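Local coordinates for putative acyl-[acyl-carrier-protein] desaturase DesA2 (Mycobacterium tuberculosis, PDB 1ZA0) that may act as a diiron fatty-acid desaturase in mycobacterial lipid biosynthesis, and here holds manganese in its four-helix bundle, at residues T28-Y37 with G180-R191. Sequence-based numbering, arbitrary orientation. Where two conformers were deposited one is given.
Sequences TEDIWFAHDY and GLIDRIARDEVR. With MN (manganese (II) ion), chain B; EDO (1,2-ethanediol), chain C.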
loop_
_atom_site.group_PDB
_atom_site.type_symbol
_atom_site.label_atom_id
_atom_site.label_comp_id
_atom_site.label_asym_id
_atom_site.label_seq_id
_atom_site.Cartn_x
_atom_site.Cartn_y
_atom_site.Cartn_z
ATOM N N THR A 28 19.318 -0.112 -7.003
ATOM C CA THR A 28 18.390 0.733 -7.768
ATOM C C THR A 28 17.585 1.728 -6.890
ATOM O O THR A 28 16.677 2.371 -7.374
ATOM C CB THR A 28 17.433 -0.122 -8.608
ATOM O OG1 THR A 28 16.675 -1.023 -7.776
ATOM C CG2 THR A 28 18.290 -1.052 -9.649
ATOM N N GLU A 29 17.938 1.837 -5.616
ATOM C CA GLU A 29 17.249 2.760 -4.706
ATOM C C GLU A 29 17.381 4.216 -5.202
ATOM O O GLU A 29 18.377 4.606 -5.848
ATOM C CB GLU A 29 17.804 2.625 -3.303
ATOM C CG GLU A 29 19.183 3.211 -3.096
ATOM C CD GLU A 29 19.778 2.828 -1.757
ATOM O OE1 GLU A 29 19.171 2.026 -0.977
ATOM O OE2 GLU A 29 20.896 3.318 -1.468
ATOM N N ASP A 30 16.346 5.009 -4.942
ATOM C CA ASP A 30 16.381 6.454 -5.244
ATOM C C ASP A 30 15.605 7.149 -4.102
ATOM O O ASP A 30 14.388 7.366 -4.205
ATOM C CB ASP A 30 15.705 6.690 -6.597
ATOM C CG ASP A 30 15.736 8.154 -7.031
ATOM O OD1 ASP A 30 16.529 8.979 -6.504
ATOM O OD2 ASP A 30 14.962 8.562 -7.921
ATOM N N ILE A 31 16.340 7.442 -3.041
ATOM C CA ILE A 31 15.840 7.702 -1.689
ATOM C C ILE A 31 15.170 9.033 -1.666
ATOM O O ILE A 31 15.656 9.938 -2.230
ATOM C CB ILE A 31 17.026 7.622 -0.647
ATOM C CG1 ILE A 31 17.588 6.201 -0.579
ATOM C CG2 ILE A 31 16.650 8.065 0.780
ATOM C CD1 ILE A 31 16.571 5.103 -0.550
ATOM N N TRP A 32 14.000 9.098 -1.057
ATOM C CA TRP A 32 13.297 10.369 -0.807
ATOM C C TRP A 32 12.978 10.504 0.690
ATOM O O TRP A 32 13.030 9.538 1.426
ATOM C CB TRP A 32 12.028 10.451 -1.660
ATOM C CG TRP A 32 10.982 9.425 -1.380
ATOM C CD1 TRP A 32 10.955 8.125 -1.801
ATOM C CD2 TRP A 32 9.729 9.640 -0.707
ATOM N NE1 TRP A 32 9.784 7.505 -1.406
ATOM C CE2 TRP A 32 9.012 8.413 -0.731
ATOM C CE3 TRP A 32 9.143 10.748 -0.074
ATOM C CZ2 TRP A 32 7.777 8.261 -0.151
ATOM C CZ3 TRP A 32 7.918 10.597 0.490
ATOM C CH2 TRP A 32 7.245 9.351 0.474
ATOM N N PHE A 33 12.698 11.747 1.122
ATOM C CA PHE A 33 12.383 12.073 2.515
ATOM C C PHE A 33 10.992 12.677 2.563
ATOM O O PHE A 33 10.643 13.447 1.703
ATOM C CB PHE A 33 13.453 13.038 3.052
ATOM C CG PHE A 33 14.825 12.479 2.977
ATOM C CD1 PHE A 33 15.275 11.594 3.955
ATOM C CD2 PHE A 33 15.690 12.812 1.913
ATOM C CE1 PHE A 33 16.564 11.045 3.861
ATOM C CE2 PHE A 33 16.969 12.230 1.817
ATOM C CZ PHE A 33 17.398 11.368 2.787
ATOM N N ALA A 34 10.189 12.210 3.519
ATOM C CA ALA A 34 8.862 12.671 3.758
ATOM C C ALA A 34 8.851 14.216 3.861
ATOM O O ALA A 34 7.979 14.870 3.257
ATOM C CB ALA A 34 8.325 11.999 5.075
ATOM N N HIS A 35 9.801 14.778 4.607
ATOM C CA HIS A 35 9.810 16.218 4.886
ATOM C C HIS A 35 9.979 17.070 3.623
ATOM O O HIS A 35 9.611 18.223 3.602
ATOM C CB HIS A 35 10.832 16.604 5.967
ATOM C CG HIS A 35 12.252 16.462 5.537
ATOM N ND1 HIS A 35 13.060 15.445 5.988
ATOM C CD2 HIS A 35 12.998 17.182 4.670
ATOM C CE1 HIS A 35 14.248 15.561 5.424
ATOM N NE2 HIS A 35 14.225 16.581 4.594
ATOM N N ASP A 36 10.477 16.461 2.554
ATOM C CA ASP A 36 10.641 17.173 1.309
ATOM C C ASP A 36 9.339 17.288 0.552
ATOM O O ASP A 36 9.320 17.968 -0.433
ATOM C CB ASP A 36 11.672 16.447 0.420
ATOM C CG ASP A 36 13.102 16.718 0.818
ATOM O OD1 ASP A 36 13.410 17.768 1.451
ATOM O OD2 ASP A 36 14.010 15.910 0.529
ATOM N N TYR A 37 8.278 16.576 0.932
ATOM C CA TYR A 37 6.984 16.672 0.286
ATOM C C TYR A 37 5.930 17.371 1.124
ATOM O O TYR A 37 4.691 17.271 0.867
ATOM C CB TYR A 37 6.517 15.273 -0.132
ATOM C CG TYR A 37 7.302 14.815 -1.333
ATOM C CD1 TYR A 37 6.830 15.108 -2.649
ATOM C CD2 TYR A 37 8.533 14.162 -1.186
ATOM C CE1 TYR A 37 7.569 14.727 -3.768
ATOM C CE2 TYR A 37 9.268 13.760 -2.297
ATOM C CZ TYR A 37 8.791 14.049 -3.583
ATOM O OH TYR A 37 9.530 13.695 -4.647
ATOM N N GLY A 180 3.215 14.474 -6.348
ATOM C CA GLY A 180 4.579 14.033 -6.172
ATOM C C GLY A 180 4.780 13.016 -5.059
ATOM O O GLY A 180 5.459 11.994 -5.228
ATOM N N LEU A 181 4.148 13.291 -3.944
ATOM C CA LEU A 181 4.205 12.428 -2.760
ATOM C C LEU A 181 3.594 11.062 -3.040
ATOM O O LEU A 181 4.213 10.005 -2.779
ATOM C CB LEU A 181 3.460 13.119 -1.615
ATOM C CG LEU A 181 3.579 12.485 -0.207
ATOM C CD1 LEU A 181 3.047 13.517 0.787
ATOM C CD2 LEU A 181 2.766 11.274 -0.079
ATOM N N ILE A 182 2.359 11.056 -3.564
ATOM C CA ILE A 182 1.696 9.826 -3.858
ATOM C C ILE A 182 2.422 9.028 -4.967
ATOM O O ILE A 182 2.476 7.804 -4.910
ATOM C CB ILE A 182 0.204 9.989 -4.206
ATOM C CG1 ILE A 182 -0.569 10.702 -3.066
ATOM C CG2 ILE A 182 -0.415 8.632 -4.445
ATOM C CD1 ILE A 182 -0.578 9.924 -1.676
ATOM N N ASP A 183 2.938 9.719 -5.960
ATOM C CA ASP A 183 3.738 9.047 -6.981
ATOM C C ASP A 183 5.001 8.375 -6.364
ATOM O O ASP A 183 5.353 7.277 -6.785
ATOM C CB ASP A 183 4.142 10.087 -8.003
ATOM C CG ASP A 183 5.102 9.580 -9.007
ATOM O OD1 ASP A 183 4.646 8.894 -9.957
ATOM O OD2 ASP A 183 6.296 9.863 -8.930
ATOM N N ARG A 184 5.690 9.029 -5.419
ATOM C CA ARG A 184 6.833 8.380 -4.723
ATOM C C ARG A 184 6.385 7.101 -4.029
ATOM O O ARG A 184 7.060 6.064 -4.137
ATOM C CB ARG A 184 7.562 9.306 -3.724
ATOM C CG ARG A 184 8.484 10.356 -4.315
ATOM C CD ARG A 184 9.801 9.863 -5.013
ATOM N NE ARG A 184 10.701 11.007 -5.236
ATOM C CZ ARG A 184 12.038 10.982 -5.352
ATOM N NH1 ARG A 184 12.686 12.131 -5.536
ATOM N NH2 ARG A 184 12.728 9.847 -5.300
ATOM N N ILE A 185 5.283 7.179 -3.292
ATOM C CA ILE A 185 4.708 6.029 -2.593
ATOM C C ILE A 185 4.359 4.891 -3.567
ATOM O O ILE A 185 4.715 3.681 -3.317
ATOM C CB ILE A 185 3.468 6.429 -1.793
ATOM C CG1 ILE A 185 3.843 7.375 -0.645
ATOM C CG2 ILE A 185 2.751 5.192 -1.229
ATOM C CD1 ILE A 185 2.602 7.805 0.211
ATOM N N ALA A 186 3.711 5.262 -4.687
ATOM C CA ALA A 186 3.324 4.271 -5.703
ATOM C C ALA A 186 4.549 3.503 -6.218
ATOM O O ALA A 186 4.454 2.277 -6.389
ATOM C CB ALA A 186 2.635 4.901 -6.838
ATOM N N ARG A 187 5.628 4.217 -6.494
ATOM C CA ARG A 187 6.884 3.623 -6.962
ATOM C C ARG A 187 7.537 2.676 -5.945
ATOM O O ARG A 187 8.120 1.627 -6.321
ATOM C CB ARG A 187 7.861 4.691 -7.375
ATOM C CG ARG A 187 7.435 5.447 -8.589
ATOM C CD ARG A 187 8.360 6.596 -8.981
ATOM N NE ARG A 187 7.657 7.513 -9.898
ATOM C CZ ARG A 187 7.428 7.261 -11.186
ATOM N NH1 ARG A 187 7.936 6.151 -11.779
ATOM N NH2 ARG A 187 6.742 8.143 -11.909
ATOM N N ASP A 188 7.424 3.008 -4.670
ATOM C CA ASP A 188 7.852 2.115 -3.606
ATOM C C ASP A 188 6.970 0.892 -3.584
ATOM O O ASP A 188 7.493 -0.207 -3.465
ATOM C CB ASP A 188 7.841 2.784 -2.224
ATOM C CG ASP A 188 8.954 3.768 -2.025
ATOM O OD1 ASP A 188 10.022 3.752 -2.716
ATOM O OD2 ASP A 188 8.858 4.637 -1.126
ATOM N N GLU A 189 5.654 1.039 -3.744
ATOM C CA GLU A 189 4.778 -0.082 -3.696
ATOM C C GLU A 189 5.036 -1.090 -4.861
ATOM O O GLU A 189 4.910 -2.304 -4.649
ATOM C CB GLU A 189 3.293 0.321 -3.730
ATOM C CG GLU A 189 2.865 1.328 -2.671
ATOM C CD GLU A 189 2.815 0.768 -1.261
ATOM O OE1 GLU A 189 1.686 0.802 -0.651
ATOM O OE2 GLU A 189 3.884 0.372 -0.732
ATOM N N VAL A 190 5.400 -0.578 -6.039
ATOM C CA VAL A 190 5.796 -1.427 -7.160
ATOM C C VAL A 190 7.011 -2.309 -6.778
ATOM O O VAL A 190 7.066 -3.528 -7.074
ATOM C CB VAL A 190 6.014 -0.589 -8.434
ATOM C CG1 VAL A 190 6.774 -1.382 -9.537
ATOM C CG2 VAL A 190 4.657 -0.027 -8.954
ATOM N N ARG A 191 7.952 -1.664 -6.145
ATOM C CA ARG A 191 9.148 -2.306 -5.639
ATOM C C ARG A 191 8.878 -3.325 -4.545
ATOM O O ARG A 191 9.483 -4.417 -4.541
ATOM C CB ARG A 191 10.162 -1.255 -5.217
ATOM C CG ARG A 191 10.748 -0.539 -6.373
ATOM C CD ARG A 191 11.470 0.757 -5.994
ATOM N NE ARG A 191 12.534 0.632 -4.998
ATOM C CZ ARG A 191 13.797 0.274 -5.279
ATOM N NH1 ARG A 191 14.133 -0.123 -6.493
ATOM N NH2 ARG A 191 14.726 0.244 -4.331
HETATM MN MN MN B . 4.198 -1.259 0.500
HETATM C C1 EDO C . 12.051 5.623 0.436
HETATM O O1 EDO C . 13.046 6.601 0.347
HETATM C C2 EDO C . 12.288 4.544 -0.600
HETATM O O2 EDO C . 12.295 5.043 -1.923
HETATM O O HOH W 1 11.947 7.103 -5.264
HETATM O O HOH W 2 2.182 -1.416 1.281
#
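Residues 28-37, mostly loop with a 3-10 turn at 34-36, run antiparallel to helical residues 180-191: Tyr-37 pairs with Leu-181, Trp-32 with Arg-184 and Glu-29 with Asp-188, the CA separation widening from 5.9 Å between Tyr-37 and Leu-181 to 9.5 Å between Glu-29 and Asp-188. Trp-32 lays one indole face on Arg-184, whose CB stands 3.6 Å from the centroid of the five-membered ring, 19° off the normal, a CH-pi contact. In the ring plane, NE1 of Trp-32 donates to Asp-188 OD2 at 3.0 Å, on its syn side but tilted out of the carboxylate plane. That same oxygen accepts from NE2 of His-110, an iron ligand by similarity, consistent with Asp-188 being a second-shell residue that positions His-110, steadied in turn by Trp-32. Bent at chi2 (-69°) in the conformer described, one of two modelled, Arg-184 passes back along the indole, one guanidinium face over Trp-32 CB, and its NE donates fairly straight to Tyr-37 OH at 3.0 Å. The Tyr-37 ring stands nearly upright to the guanidinium plane (81°), and Tyr-37 CB packs on Leu-181 CD1 (4.0 Å). Arg-184 NH2 lies 3.7 Å from Asp-30 OD2, a long salt bridge, and a water links it to Asp-30 O. At the other end, Arg-191 NH1 donates in its guanidinium plane to Thr-28 OG1 (3.0 Å), which also bonds Arg-24 O, while NH2 reaches His-25 O. Glu-189 joins Glu-107, Glu-159 and His-192 on the manganese. From helix 9-27 the loop runs along helix 176-206 of the ferritin-like bundle, with Trp-32 also touching helix 95-121 and Ile-185 packing on helix 148-172.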